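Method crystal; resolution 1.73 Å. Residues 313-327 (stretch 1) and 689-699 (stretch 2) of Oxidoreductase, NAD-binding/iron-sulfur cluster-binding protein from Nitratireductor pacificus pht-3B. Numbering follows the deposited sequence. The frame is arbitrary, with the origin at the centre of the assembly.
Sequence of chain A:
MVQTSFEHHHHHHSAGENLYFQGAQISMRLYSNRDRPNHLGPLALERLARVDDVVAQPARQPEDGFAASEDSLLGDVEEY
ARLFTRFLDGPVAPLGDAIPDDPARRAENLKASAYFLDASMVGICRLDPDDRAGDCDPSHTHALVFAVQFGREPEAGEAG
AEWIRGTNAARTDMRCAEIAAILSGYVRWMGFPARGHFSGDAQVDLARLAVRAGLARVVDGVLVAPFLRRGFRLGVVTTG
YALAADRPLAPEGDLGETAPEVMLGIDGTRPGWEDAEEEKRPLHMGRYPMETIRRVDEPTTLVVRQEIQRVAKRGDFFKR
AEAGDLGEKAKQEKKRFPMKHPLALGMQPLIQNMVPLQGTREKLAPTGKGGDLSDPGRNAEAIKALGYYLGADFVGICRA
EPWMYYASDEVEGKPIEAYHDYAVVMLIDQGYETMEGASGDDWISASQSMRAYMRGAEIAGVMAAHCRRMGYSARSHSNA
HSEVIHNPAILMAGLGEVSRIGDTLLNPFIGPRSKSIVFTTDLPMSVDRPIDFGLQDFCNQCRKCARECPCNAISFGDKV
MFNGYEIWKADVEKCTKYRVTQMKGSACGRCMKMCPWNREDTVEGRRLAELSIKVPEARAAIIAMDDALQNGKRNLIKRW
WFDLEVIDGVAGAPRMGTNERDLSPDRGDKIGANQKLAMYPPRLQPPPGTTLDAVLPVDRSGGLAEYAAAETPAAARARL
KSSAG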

# COMPACT_ATOMS: atom_id res chain seq x y z
N LYS A 313 22.31 -4.24 -7.91
CA LYS A 313 21.51 -3.82 -6.74
C LYS A 313 22.25 -2.76 -5.91
O LYS A 313 21.64 -1.92 -5.31
CB LYS A 313 21.18 -4.98 -5.79
CG LYS A 313 19.88 -5.60 -6.06
CD LYS A 313 19.41 -6.58 -5.03
CE LYS A 313 18.82 -5.82 -3.86
NZ LYS A 313 18.14 -6.87 -3.02
N ARG A 314 23.55 -2.83 -5.91
CA ARG A 314 24.39 -1.87 -5.24
C ARG A 314 24.24 -0.45 -5.79
O ARG A 314 24.65 0.54 -5.13
CB ARG A 314 25.85 -2.36 -5.31
CG ARG A 314 26.93 -1.41 -4.73
CD ARG A 314 26.80 -1.13 -3.22
NE ARG A 314 27.92 -0.30 -2.83
CZ ARG A 314 28.02 1.00 -3.08
NH1 ARG A 314 27.01 1.63 -3.59
NH2 ARG A 314 29.08 1.70 -2.75
N GLY A 315 23.62 -0.29 -6.97
CA GLY A 315 23.33 1.02 -7.53
C GLY A 315 22.01 1.67 -7.16
O GLY A 315 21.82 2.85 -7.48
N ASP A 316 21.09 0.92 -6.56
CA ASP A 316 19.89 1.45 -5.89
C ASP A 316 20.43 2.58 -4.97
O ASP A 316 21.33 2.33 -4.20
CB ASP A 316 19.26 0.26 -5.16
CG ASP A 316 18.31 0.63 -3.95
OD1 ASP A 316 18.48 1.68 -3.31
OD2 ASP A 316 17.41 -0.25 -3.61
N PHE A 317 19.89 3.78 -5.04
CA PHE A 317 20.44 4.87 -4.27
C PHE A 317 20.23 4.78 -2.75
O PHE A 317 21.01 5.42 -2.06
CB PHE A 317 20.05 6.25 -4.77
CG PHE A 317 21.03 6.84 -5.74
CD1 PHE A 317 21.23 6.25 -6.93
CD2 PHE A 317 21.67 8.05 -5.47
CE1 PHE A 317 22.14 6.78 -7.86
CE2 PHE A 317 22.58 8.58 -6.35
CZ PHE A 317 22.81 7.94 -7.59
N PHE A 318 19.30 4.00 -2.24
CA PHE A 318 19.36 3.69 -0.79
C PHE A 318 20.59 2.86 -0.44
O PHE A 318 21.18 3.07 0.61
CB PHE A 318 18.12 2.96 -0.33
CG PHE A 318 16.88 3.81 -0.33
CD1 PHE A 318 16.93 5.09 0.20
CD2 PHE A 318 15.70 3.37 -0.92
CE1 PHE A 318 15.81 5.89 0.20
CE2 PHE A 318 14.57 4.20 -0.96
CZ PHE A 318 14.64 5.42 -0.37
N LYS A 319 20.96 1.87 -1.27
CA LYS A 319 22.18 1.10 -1.06
C LYS A 319 23.42 1.97 -1.19
O LYS A 319 24.38 1.84 -0.41
CB LYS A 319 22.26 -0.09 -2.03
CG LYS A 319 21.12 -1.06 -1.95
CD LYS A 319 20.77 -1.23 -0.54
CE LYS A 319 20.20 -2.59 -0.25
NZ LYS A 319 18.94 -2.79 -0.85
N ARG A 320 23.40 2.95 -2.08
CA ARG A 320 24.48 3.89 -2.18
C ARG A 320 24.65 4.72 -0.95
O ARG A 320 25.75 4.94 -0.44
CB ARG A 320 24.35 4.77 -3.40
CG ARG A 320 24.35 4.00 -4.72
CD ARG A 320 24.71 4.86 -5.93
NE ARG A 320 26.12 5.26 -5.98
CZ ARG A 320 26.74 5.79 -7.02
NH1 ARG A 320 26.10 5.98 -8.17
NH2 ARG A 320 27.96 6.20 -6.89
N ALA A 321 23.52 5.18 -0.38
CA ALA A 321 23.54 5.93 0.87
C ALA A 321 24.10 5.11 2.02
O ALA A 321 24.95 5.57 2.73
CB ALA A 321 22.11 6.43 1.19
N GLU A 322 23.62 3.86 2.17
CA GLU A 322 24.07 2.96 3.16
C GLU A 322 25.59 2.74 3.07
O GLU A 322 26.25 2.62 4.08
CB GLU A 322 23.39 1.61 2.98
CG GLU A 322 23.81 0.65 4.04
CD GLU A 322 23.02 -0.64 4.02
OE1 GLU A 322 22.02 -0.80 3.20
OE2 GLU A 322 23.44 -1.53 4.84
N ALA A 323 26.13 2.62 1.85
CA ALA A 323 27.54 2.34 1.64
C ALA A 323 28.43 3.56 1.90
O ALA A 323 29.62 3.39 2.03
CB ALA A 323 27.80 1.87 0.23
N GLY A 324 27.86 4.77 1.93
CA GLY A 324 28.60 6.00 2.12
C GLY A 324 28.77 6.83 0.88
O GLY A 324 29.36 7.91 0.97
N ASP A 325 28.27 6.39 -0.28
CA ASP A 325 28.43 7.14 -1.55
C ASP A 325 27.88 8.54 -1.52
O ASP A 325 28.27 9.37 -2.31
CB ASP A 325 27.73 6.40 -2.70
CG ASP A 325 28.21 4.97 -2.94
OD1 ASP A 325 29.14 4.48 -2.25
OD2 ASP A 325 27.66 4.31 -3.91
N LEU A 326 26.92 8.82 -0.62
CA LEU A 326 26.27 10.14 -0.59
C LEU A 326 26.69 11.01 0.64
O LEU A 326 26.01 11.97 1.00
CB LEU A 326 24.76 9.96 -0.57
CG LEU A 326 24.00 9.66 -1.85
CD1 LEU A 326 24.51 8.52 -2.60
CD2 LEU A 326 22.51 9.31 -1.59
N GLY A 327 27.76 10.64 1.31
CA GLY A 327 28.23 11.40 2.46
C GLY A 327 27.85 10.74 3.77
O GLY A 327 27.09 9.74 3.82
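Stretch 2, residues 689-699: GTTLDAVLPVD

A chain segment without regular secondary structure can be held firmly against a helix when the helical side supplies charged side chains that satisfy its backbone. Residues 689-699 of this oxidoreductase, packed on residues 313-327 of the same chain, are a worked example. The two touch over 661 Å² of buried surface, both sides summed, although at least 369 positions separate any touching pair in sequence.

Stretch 1 opens with a 3-10 segment, passes through Asp316 as N-cap, and continues as a short helix that ends in a Schellman motif at Gly324, followed by a type I turn to Gly327. Stretch 2 has neither helix nor strand. It is extended at Thr690, folds through a type I turn from Thr691 to Ala694, closed by Ala694 N to Thr691 O at 3.2 Å, and is extended again from Val695 to Val698. Its course broadly follows that of stretch 1: Thr691 lies nearest Arg314 (CA to CA 6.1 Å), Leu692 nearest Ala323 (CA to CA 5.2 Å), and Pro697 nearest Asp325 (CA to CA 4.2 Å). With only one member regular, no crossing angle describes the pair.

Leu692, the residue with the largest covered area, occupies the second position of the turn. With chi1 m and chi2 t, its side chain starts sideways but its end comes nearer the helix, bringing CD2 to 3.6 Å from Lys319 O and 4.2 Å from Ala323 CB, while CD1 lies 3.9 Å from Glu322 OE2. A water joins the backbones here, donating to Leu692 O at 2.8 Å and to Ala323 O at 2.6 Å.

Arg314, almost as extensively covered, reads the same turn through its carbonyls. NE donates to Thr691 O at 2.9 Å and NH2 to Ala694 O at 2.8 Å, so the guanidinium edge engages both ends of the turn. The group is also tied to its own stretch, NH1 forming a salt bridge with Asp325 OD2 at 2.8 Å. Asp325 in turn extends the network: its OD1 accepts from Leu696 N at 2.9 Å, with a nearly straight N-H...O angle of 172°, and its backbone O accepts from Val698 N at 3.0 Å. One residue thus receives alternate amides of the extended run. Arg320, whose NE bridges to Asp325 OD2 at 2.7 Å, completes the pattern by donating from NH2 to Leu696 O at 2.9 Å.

Val698 anchors the far end. Its CG2 packs 3.3 Å from Leu326 CD1 and 3.9 Å from Phe317 CE2, and lies over one face of the Arg320 guanidinium, 3.7 Å from Arg320 NH2. Between these anchors, Val695 CG2 rests 3.3 Å from Ala323 O. The general lesson is one of complementarity: side-chain packing at Leu692 and Val698 is interleaved with polar contacts in which two arginines and an aspartate bind backbone groups of stretch 2, one of which, Thr691 O, also closes its own turn.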

# COMPACT_ATOMS: atom_id res chain seq x y z
N GLY A 689 28.69 -6.65 -9.54
CA GLY A 689 29.61 -7.27 -8.60
C GLY A 689 30.07 -6.41 -7.43
O GLY A 689 30.71 -6.94 -6.49
N THR A 690 29.81 -5.11 -7.44
CA THR A 690 30.20 -4.25 -6.35
C THR A 690 29.29 -4.52 -5.15
O THR A 690 28.08 -4.69 -5.30
CB THR A 690 30.12 -2.78 -6.75
OG1 THR A 690 30.79 -2.57 -8.02
CG2 THR A 690 30.74 -1.93 -5.71
N THR A 691 29.88 -4.54 -3.96
CA THR A 691 29.12 -4.78 -2.72
C THR A 691 29.08 -3.55 -1.82
O THR A 691 29.65 -2.50 -2.12
CB THR A 691 29.72 -5.94 -1.93
OG1 THR A 691 30.96 -5.51 -1.37
CG2 THR A 691 29.87 -7.13 -2.84
N LEU A 692 28.30 -3.65 -0.77
CA LEU A 692 28.20 -2.58 0.25
C LEU A 692 29.52 -2.29 0.96
O LEU A 692 29.68 -1.18 1.50
CB LEU A 692 27.16 -2.98 1.30
CG LEU A 692 25.71 -2.92 0.87
CD1 LEU A 692 24.77 -3.61 1.86
CD2 LEU A 692 25.29 -1.43 0.67
N ASP A 693 30.46 -3.23 0.90
CA ASP A 693 31.80 -2.99 1.50
C ASP A 693 32.62 -1.99 0.76
O ASP A 693 33.57 -1.48 1.31
CB ASP A 693 32.60 -4.28 1.59
N ALA A 694 32.32 -1.71 -0.52
CA ALA A 694 33.06 -0.68 -1.24
C ALA A 694 32.30 0.63 -1.20
O ALA A 694 31.08 0.65 -1.06
CB ALA A 694 33.21 -1.08 -2.69
N VAL A 695 33.02 1.74 -1.41
CA VAL A 695 32.46 3.06 -1.48
C VAL A 695 32.75 3.68 -2.83
O VAL A 695 33.87 3.58 -3.32
CB VAL A 695 33.05 3.97 -0.38
CG1 VAL A 695 32.33 5.31 -0.42
CG2 VAL A 695 32.78 3.37 0.99
N LEU A 696 31.73 4.29 -3.43
CA LEU A 696 31.86 4.98 -4.70
C LEU A 696 31.15 6.33 -4.57
O LEU A 696 29.96 6.44 -4.85
CB LEU A 696 31.27 4.13 -5.86
CG LEU A 696 31.43 4.80 -7.26
CD1 LEU A 696 32.88 4.95 -7.68
CD2 LEU A 696 30.64 4.07 -8.34
N PRO A 697 31.91 7.37 -4.26
CA PRO A 697 31.30 8.71 -4.11
C PRO A 697 30.51 9.09 -5.35
O PRO A 697 30.98 8.88 -6.48
CB PRO A 697 32.47 9.62 -3.89
CG PRO A 697 33.52 8.70 -3.25
CD PRO A 697 33.39 7.40 -3.97
N VAL A 698 29.29 9.61 -5.14
CA VAL A 698 28.45 9.88 -6.29
C VAL A 698 29.12 10.97 -7.16
O VAL A 698 29.54 12.01 -6.67
CB VAL A 698 27.04 10.29 -5.85
CG1 VAL A 698 26.23 10.77 -7.04
CG2 VAL A 698 26.30 9.09 -5.34
N ASP A 699 29.20 10.75 -8.48
CA ASP A 699 29.87 11.70 -9.36
C ASP A 699 28.88 12.73 -9.89
O ASP A 699 28.40 12.62 -11.00
CB ASP A 699 30.56 10.94 -10.49
CG ASP A 699 31.30 11.87 -11.48
OD1 ASP A 699 31.36 13.10 -11.22
OD2 ASP A 699 31.76 11.39 -12.57
O HOH W 1 28.85 7.87 -9.43
O HOH W 2 30.85 1.16 2.55